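Local coordinates for hypothetical protein (Staphylococcus aureus subsp. aureus, PDB 2IL5) that is of unknown function but belongs to the Bet v 1-like clan as an Activator of Hsp90 ATPase homolog 1-like protein, and so may bind hydrophobic ligands, at residues Glu19-Phe24 with Gly117-Phe122; Val105-Phe110 with Leu121-Ser126. All blocks are in the same frame, centred on the assembly; numbering follows the deposited sequence.

Contact 1: Glu19-Phe24 with Gly117-Phe122; sequences EKLYKF and GTQMLF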
loop_
_atom_site.group_PDB
_atom_site.type_symbol
_atom_site.label_atom_id
_atom_site.label_comp_id
_atom_site.label_asym_id
_atom_site.label_seq_id
_atom_site.Cartn_x
_atom_site.Cartn_y
_atom_site.Cartn_z
ATOM N N GLU A 19 11.335 -4.275 3.784
ATOM C CA GLU A 19 11.347 -4.818 5.152
ATOM C C GLU A 19 11.413 -3.680 6.176
ATOM O O GLU A 19 12.295 -2.817 6.094
ATOM C CB GLU A 19 12.528 -5.774 5.370
ATOM C CG GLU A 19 12.653 -6.225 6.820
ATOM C CD GLU A 19 13.818 -7.163 7.075
ATOM O OE1 GLU A 19 14.721 -7.284 6.220
ATOM O OE2 GLU A 19 13.825 -7.787 8.150
ATOM N N LYS A 20 10.468 -3.671 7.118
ATOM C CA LYS A 20 10.527 -2.756 8.274
ATOM C C LYS A 20 10.525 -3.514 9.602
ATOM O O LYS A 20 9.791 -4.488 9.761
ATOM C CB LYS A 20 9.347 -1.800 8.264
ATOM C CG LYS A 20 9.316 -0.843 7.094
ATOM C CD LYS A 20 10.461 0.120 7.204
ATOM C CE LYS A 20 10.539 0.994 5.984
ATOM N NZ LYS A 20 11.614 2.011 6.194
ATOM N N LEU A 21 11.346 -3.044 10.544
ATOM C CA LEU A 21 11.386 -3.546 11.942
ATOM C C LEU A 21 10.826 -2.484 12.911
ATOM O O LEU A 21 11.331 -1.376 12.991
ATOM C CB LEU A 21 12.815 -3.922 12.354
ATOM C CG LEU A 21 13.535 -5.044 11.581
ATOM C CD1 LEU A 21 14.993 -5.165 12.042
ATOM C CD2 LEU A 21 12.863 -6.390 11.725
ATOM N N TYR A 22 9.747 -2.831 13.610
ATOM C CA TYR A 22 9.119 -1.928 14.563
ATOM C C TYR A 22 9.162 -2.548 15.931
ATOM O O TYR A 22 9.238 -3.771 16.050
ATOM C CB TYR A 22 7.662 -1.665 14.187
ATOM C CG TYR A 22 7.500 -1.064 12.829
ATOM C CD1 TYR A 22 6.823 -1.753 11.804
ATOM C CD2 TYR A 22 8.059 0.188 12.541
ATOM C CE1 TYR A 22 6.692 -1.185 10.537
ATOM C CE2 TYR A 22 7.934 0.755 11.298
ATOM C CZ TYR A 22 7.247 0.065 10.291
ATOM O OH TYR A 22 7.134 0.668 9.062
ATOM N N LYS A 23 9.093 -1.692 16.947
ATOM C CA LYS A 23 8.932 -2.102 18.333
ATOM C C LYS A 23 7.486 -2.521 18.657
ATOM O O LYS A 23 7.240 -3.233 19.627
ATOM C CB LYS A 23 9.346 -0.953 19.267
ATOM C CG LYS A 23 8.436 0.274 19.109
ATOM C CD LYS A 23 8.822 1.422 19.994
ATOM C CE LYS A 23 8.041 2.654 19.587
ATOM N NZ LYS A 23 8.778 3.909 19.916
ATOM N N PHE A 24 6.532 -2.038 17.871
ATOM C CA PHE A 24 5.116 -2.377 18.063
ATOM C C PHE A 24 4.841 -3.864 17.899
ATOM O O PHE A 24 5.528 -4.508 17.131
ATOM C CB PHE A 24 4.279 -1.642 17.028
ATOM C CG PHE A 24 4.520 -0.185 16.995
ATOM C CD1 PHE A 24 4.302 0.591 18.130
ATOM C CD2 PHE A 24 4.962 0.426 15.832
ATOM C CE1 PHE A 24 4.535 1.976 18.097
ATOM C CE2 PHE A 24 5.189 1.798 15.791
ATOM C CZ PHE A 24 4.971 2.570 16.916
ATOM N N GLY A 117 8.533 -5.783 18.555
ATOM C CA GLY A 117 7.200 -6.216 18.201
ATOM C C GLY A 117 7.207 -7.006 16.913
ATOM O O GLY A 117 7.037 -8.211 16.918
ATOM N N THR A 118 7.411 -6.319 15.799
ATOM C CA THR A 118 7.171 -6.937 14.489
ATOM C C THR A 118 8.206 -6.656 13.423
ATOM O O THR A 118 8.748 -5.551 13.328
ATOM C CB THR A 118 5.694 -6.735 13.991
ATOM O OG1 THR A 118 5.599 -6.604 12.535
ATOM C CG2 THR A 118 5.077 -5.596 14.641
ATOM N N GLN A 119 8.500 -7.712 12.664
ATOM C CA GLN A 119 9.074 -7.604 11.329
ATOM C C GLN A 119 7.976 -7.547 10.269
ATOM O O GLN A 119 7.144 -8.448 10.154
ATOM C CB GLN A 119 9.966 -8.799 11.037
ATOM C CG GLN A 119 10.674 -8.730 9.716
ATOM C CD GLN A 119 11.455 -9.984 9.425
ATOM O OE1 GLN A 119 11.091 -11.070 9.873
ATOM N NE2 GLN A 119 12.533 -9.852 8.660
HETATM N N MSE A 120 7.986 -6.486 9.472
HETATM C CA MSE A 120 6.994 -6.333 8.443
HETATM C C MSE A 120 7.666 -6.468 7.104
HETATM O O MSE A 120 8.562 -5.693 6.771
HETATM C CB MSE A 120 6.279 -5.000 8.564
HETATM C CG MSE A 120 5.145 -4.818 7.556
HETATM SE SE MSE A 120 4.399 -3.006 7.556
HETATM C CE MSE A 120 5.660 -2.067 6.447
ATOM N N LEU A 121 7.205 -7.478 6.354
ATOM C CA LEU A 121 7.680 -7.782 5.020
ATOM C C LEU A 121 6.593 -7.470 3.955
ATOM O O LEU A 121 5.525 -8.114 3.864
ATOM C CB LEU A 121 8.195 -9.216 4.939
ATOM C CG LEU A 121 9.275 -9.591 5.974
ATOM C CD1 LEU A 121 9.461 -11.105 6.074
ATOM C CD2 LEU A 121 10.598 -8.889 5.637
ATOM N N PHE A 122 6.900 -6.443 3.174
ATOM C CA PHE A 122 5.969 -5.889 2.212
ATOM C C PHE A 122 6.415 -6.222 0.797
ATOM O O PHE A 122 7.562 -5.957 0.431
ATOM C CB PHE A 122 5.838 -4.347 2.444
ATOM C CG PHE A 122 5.106 -3.596 1.319
ATOM C CD1 PHE A 122 3.713 -3.489 1.321
ATOM C CD2 PHE A 122 5.837 -2.957 0.278
ATOM C CE1 PHE A 122 3.069 -2.762 0.326
ATOM C CE2 PHE A 122 5.209 -2.242 -0.740
ATOM C CZ PHE A 122 3.830 -2.120 -0.715
#
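The antiparallel pairing of strands 12-22 and 118-128, the edge of the curved sheet that wraps the long C-terminal helix in this Bet v 1-like fold, joins Glu19-Tyr22 to Thr118-Leu121 and ends in a classic beta bulge, where Gly117 and Thr118 both face Tyr22. Lys20 and Met120 form a hydrogen-bonded pair, with Lys20 N to Met120 O at 2.8 Å and Met120 N to Lys20 O at 2.7 Å. Tyr22 N donates to Thr118 O, and Thr118 N returns a bond to Tyr22 O from well above the carbonyl plane; Gly117 N reaches the same oxygen only weakly, at 3.3 Å. On the face shared by Glu19, Leu21, Gln119 and Leu121, the Gln119 amide NE2 donates to Glu19 OE2 at a modelled 2.5 Å, too short for the exact length to be trusted, with the carboxylate and amide planes turned 42° apart. With CG of each residue anti to its backbone N (chi1 -176° for Gln119) and both side chains extended beyond it, the two polar ends meet across the strands. Two leucines flank this diagonal pair: Leu121 CD2 lies 3.6 Å from Glu19 CG, and Leu21 CD2 sits 3.8 Å from Gln119 CG. The other face turns to helix 136-166. Here the selenium of Met120, a selenomethionine, lies near the plane of the Tyr22 ring at its edge, 4.2 Å from CE1. The Met120 chain bends at chi3 (82°), which puts CE 3.9 Å from Lys20 CG. The Lys20 chain then runs on to a salt bridge with Glu155 of that helix, while Tyr22 packs on Phe158 and Met161. The chemistry thus divides by face: glutamine and glutamate bordered by leucines on one, and on the other an apolar layer with a charged link to the helix.

Contact 2: Val105-Phe110 with Leu121-Ser126; sequences VIEVEF and LFYYRS
Val105 and Arg125 lie side by side, with Val105 CG2 3.6 Å from Arg125 NH2 and Val105 CB over one face of the guanidinium, toward its rim. A bend at chi3 (51°) turns NE from the extended path of the arginine chain, and NH1 donates to Tyr123 OH at 3.0 Å, the hydroxyl lying in the guanidinium plane. Glu107 runs alongside Tyr123, its OE1 3.8 Å from ring atom CD2, and the carboxylate and ring planes are 42° apart. On the opposite face Ile106 reaches two rings: CG2 approaches Phe122 CE1 at 3.7 Å, while CG1 lies in the plane of the Tyr124 ring at its edge, 3.9 Å from CD1. Val108 CB comes to the edge of the Phe122 ring.

Behind these contacts stands a regular antiparallel ladder, in which Val105, Glu107 and Glu109 exchange paired backbone bonds with Arg125, Tyr123 and Leu121; Tyr123 N to Glu107 O measures 2.7 Å. Farther out, Tyr124 OH meets Tyr146 and Asp104, and Phe154 and Phe158 of the long helix meet the Phe122 ring. The hairpin therefore carries a buried face of aliphatic and aromatic side chains and a polar, partly exposed one that ties it to both flanking strands, 12-22 through a Tyr123 OH bond to Glu15 and 89-94 through a Glu107 OE2 salt bridge to Lys91; Glu15 and Arg125 would probably polarise the Tyr123 hydroxyl.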
loop_
_atom_site.group_PDB
_atom_site.type_symbol
_atom_site.label_atom_id
_atom_site.label_comp_id
_atom_site.label_asym_id
_atom_site.label_seq_id
_atom_site.Cartn_x
_atom_site.Cartn_y
_atom_site.Cartn_z
ATOM N N VAL A 105 -0.840 -5.453 -6.868
ATOM C CA VAL A 105 -0.904 -6.449 -5.818
ATOM C C VAL A 105 -0.062 -5.962 -4.664
ATOM O O VAL A 105 1.057 -5.574 -4.852
ATOM C CB VAL A 105 -0.408 -7.852 -6.349
ATOM C CG1 VAL A 105 -0.012 -8.785 -5.198
ATOM C CG2 VAL A 105 -1.481 -8.482 -7.283
ATOM N N ILE A 106 -0.637 -5.983 -3.474
ATOM C CA ILE A 106 0.111 -5.865 -2.212
ATOM C C ILE A 106 0.053 -7.184 -1.416
ATOM O O ILE A 106 -1.010 -7.739 -1.216
ATOM C CB ILE A 106 -0.475 -4.711 -1.340
ATOM C CG1 ILE A 106 -0.056 -3.349 -1.941
ATOM C CG2 ILE A 106 -0.034 -4.841 0.146
ATOM C CD1 ILE A 106 -0.710 -2.106 -1.243
ATOM N N GLU A 107 1.201 -7.699 -0.993
ATOM C CA GLU A 107 1.235 -8.833 -0.045
ATOM C C GLU A 107 2.152 -8.426 1.090
ATOM O O GLU A 107 3.298 -8.089 0.856
ATOM C CB GLU A 107 1.692 -10.112 -0.703
ATOM C CG GLU A 107 0.757 -10.538 -1.830
ATOM C CD GLU A 107 1.220 -11.704 -2.650
ATOM O OE1 GLU A 107 2.385 -12.134 -2.528
ATOM O OE2 GLU A 107 0.377 -12.241 -3.430
ATOM N N VAL A 108 1.613 -8.379 2.305
ATOM C CA VAL A 108 2.364 -7.899 3.436
ATOM C C VAL A 108 2.242 -8.899 4.608
ATOM O O VAL A 108 1.148 -9.244 5.048
ATOM C CB VAL A 108 2.000 -6.405 3.824
ATOM C CG1 VAL A 108 0.551 -6.280 4.232
ATOM C CG2 VAL A 108 2.947 -5.880 4.954
ATOM N N GLU A 109 3.397 -9.375 5.080
ATOM C CA GLU A 109 3.446 -10.303 6.178
ATOM C C GLU A 109 4.056 -9.680 7.447
ATOM O O GLU A 109 5.022 -8.927 7.372
ATOM C CB GLU A 109 4.188 -11.574 5.755
ATOM C CG GLU A 109 3.585 -12.817 6.398
ATOM C CD GLU A 109 4.200 -14.125 5.947
ATOM O OE1 GLU A 109 5.023 -14.151 4.997
ATOM O OE2 GLU A 109 3.811 -15.153 6.549
ATOM N N PHE A 110 3.465 -10.028 8.601
ATOM C CA PHE A 110 3.864 -9.537 9.926
ATOM C C PHE A 110 4.425 -10.688 10.787
ATOM O O PHE A 110 3.735 -11.680 11.017
ATOM C CB PHE A 110 2.656 -8.874 10.619
ATOM C CG PHE A 110 1.911 -7.921 9.736
ATOM C CD1 PHE A 110 0.769 -8.332 9.048
ATOM C CD2 PHE A 110 2.382 -6.627 9.532
ATOM C CE1 PHE A 110 0.094 -7.463 8.168
ATOM C CE2 PHE A 110 1.713 -5.756 8.672
ATOM C CZ PHE A 110 0.566 -6.170 7.994
ATOM N N LEU A 121 7.205 -7.478 6.354
ATOM C CA LEU A 121 7.680 -7.782 5.020
ATOM C C LEU A 121 6.593 -7.470 3.955
ATOM O O LEU A 121 5.525 -8.114 3.864
ATOM C CB LEU A 121 8.195 -9.216 4.939
ATOM C CG LEU A 121 9.275 -9.591 5.974
ATOM C CD1 LEU A 121 9.461 -11.105 6.074
ATOM C CD2 LEU A 121 10.598 -8.889 5.637
ATOM N N PHE A 122 6.900 -6.443 3.174
ATOM C CA PHE A 122 5.969 -5.889 2.212
ATOM C C PHE A 122 6.415 -6.222 0.797
ATOM O O PHE A 122 7.562 -5.957 0.431
ATOM C CB PHE A 122 5.838 -4.347 2.444
ATOM C CG PHE A 122 5.106 -3.596 1.319
ATOM C CD1 PHE A 122 3.713 -3.489 1.321
ATOM C CD2 PHE A 122 5.837 -2.957 0.278
ATOM C CE1 PHE A 122 3.069 -2.762 0.326
ATOM C CE2 PHE A 122 5.209 -2.242 -0.740
ATOM C CZ PHE A 122 3.830 -2.120 -0.715
ATOM N N TYR A 123 5.501 -6.771 0.005
ATOM C CA TYR A 123 5.746 -7.028 -1.416
ATOM C C TYR A 123 4.693 -6.315 -2.258
ATOM O O TYR A 123 3.538 -6.372 -1.920
ATOM C CB TYR A 123 5.665 -8.538 -1.685
ATOM C CG TYR A 123 5.589 -8.886 -3.159
ATOM C CD1 TYR A 123 6.730 -8.940 -3.940
ATOM C CD2 TYR A 123 4.359 -9.168 -3.773
ATOM C CE1 TYR A 123 6.673 -9.301 -5.323
ATOM C CE2 TYR A 123 4.290 -9.531 -5.117
ATOM C CZ TYR A 123 5.469 -9.595 -5.895
ATOM O OH TYR A 123 5.413 -9.903 -7.243
ATOM N N TYR A 124 5.089 -5.678 -3.351
ATOM C CA TYR A 124 4.170 -5.014 -4.243
ATOM C C TYR A 124 4.532 -5.315 -5.685
ATOM O O TYR A 124 5.717 -5.274 -6.050
ATOM C CB TYR A 124 4.240 -3.523 -3.990
ATOM C CG TYR A 124 3.606 -2.568 -5.003
ATOM C CD1 TYR A 124 2.244 -2.243 -4.950
ATOM C CD2 TYR A 124 4.405 -1.929 -5.977
ATOM C CE1 TYR A 124 1.676 -1.299 -5.834
ATOM C CE2 TYR A 124 3.853 -1.016 -6.896
ATOM C CZ TYR A 124 2.506 -0.690 -6.811
ATOM O OH TYR A 124 1.996 0.217 -7.731
ATOM N N ARG A 125 3.505 -5.591 -6.492
ATOM C CA ARG A 125 3.669 -5.852 -7.926
ATOM C C ARG A 125 2.767 -4.923 -8.750
ATOM O O ARG A 125 1.576 -4.798 -8.470
ATOM C CB ARG A 125 3.365 -7.292 -8.242
ATOM C CG ARG A 125 3.874 -7.658 -9.605
ATOM C CD ARG A 125 3.627 -9.080 -10.006
ATOM N NE ARG A 125 2.271 -9.583 -9.865
ATOM C CZ ARG A 125 1.869 -10.430 -8.900
ATOM N NH1 ARG A 125 2.675 -10.809 -7.906
ATOM N NH2 ARG A 125 0.634 -10.871 -8.894
ATOM N N SER A 126 3.346 -4.258 -9.741
ATOM C CA SER A 126 2.579 -3.367 -10.603
ATOM C C SER A 126 3.005 -3.476 -12.054
ATOM O O SER A 126 4.186 -3.495 -12.334
ATOM C CB SER A 126 2.766 -1.908 -10.179
ATOM O OG SER A 126 1.948 -1.078 -10.991
#

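How the contacts relate
From the N terminus, strand 12-22 comes first, yet contact 1 closes only when the chain returns at 117-122, after helices 26-32 and 36-39 and the intervening strands. Contact 2 is the local closure of hairpin 104-112/118-128. Its first segment, 105-110, lies inside the loop closed by contact 1 and its second, 121-126, runs past the end of that loop, so the two overlap along the chain and share Leu121 and Phe122. Strand 118-128 is thereby flanked by 12-22 and 104-112. The contacts also touch directly: Met120 CG packs 3.6 Å from Val108 CG2 and 3.7 Å from Phe110 CE2, joining their helix-facing sides.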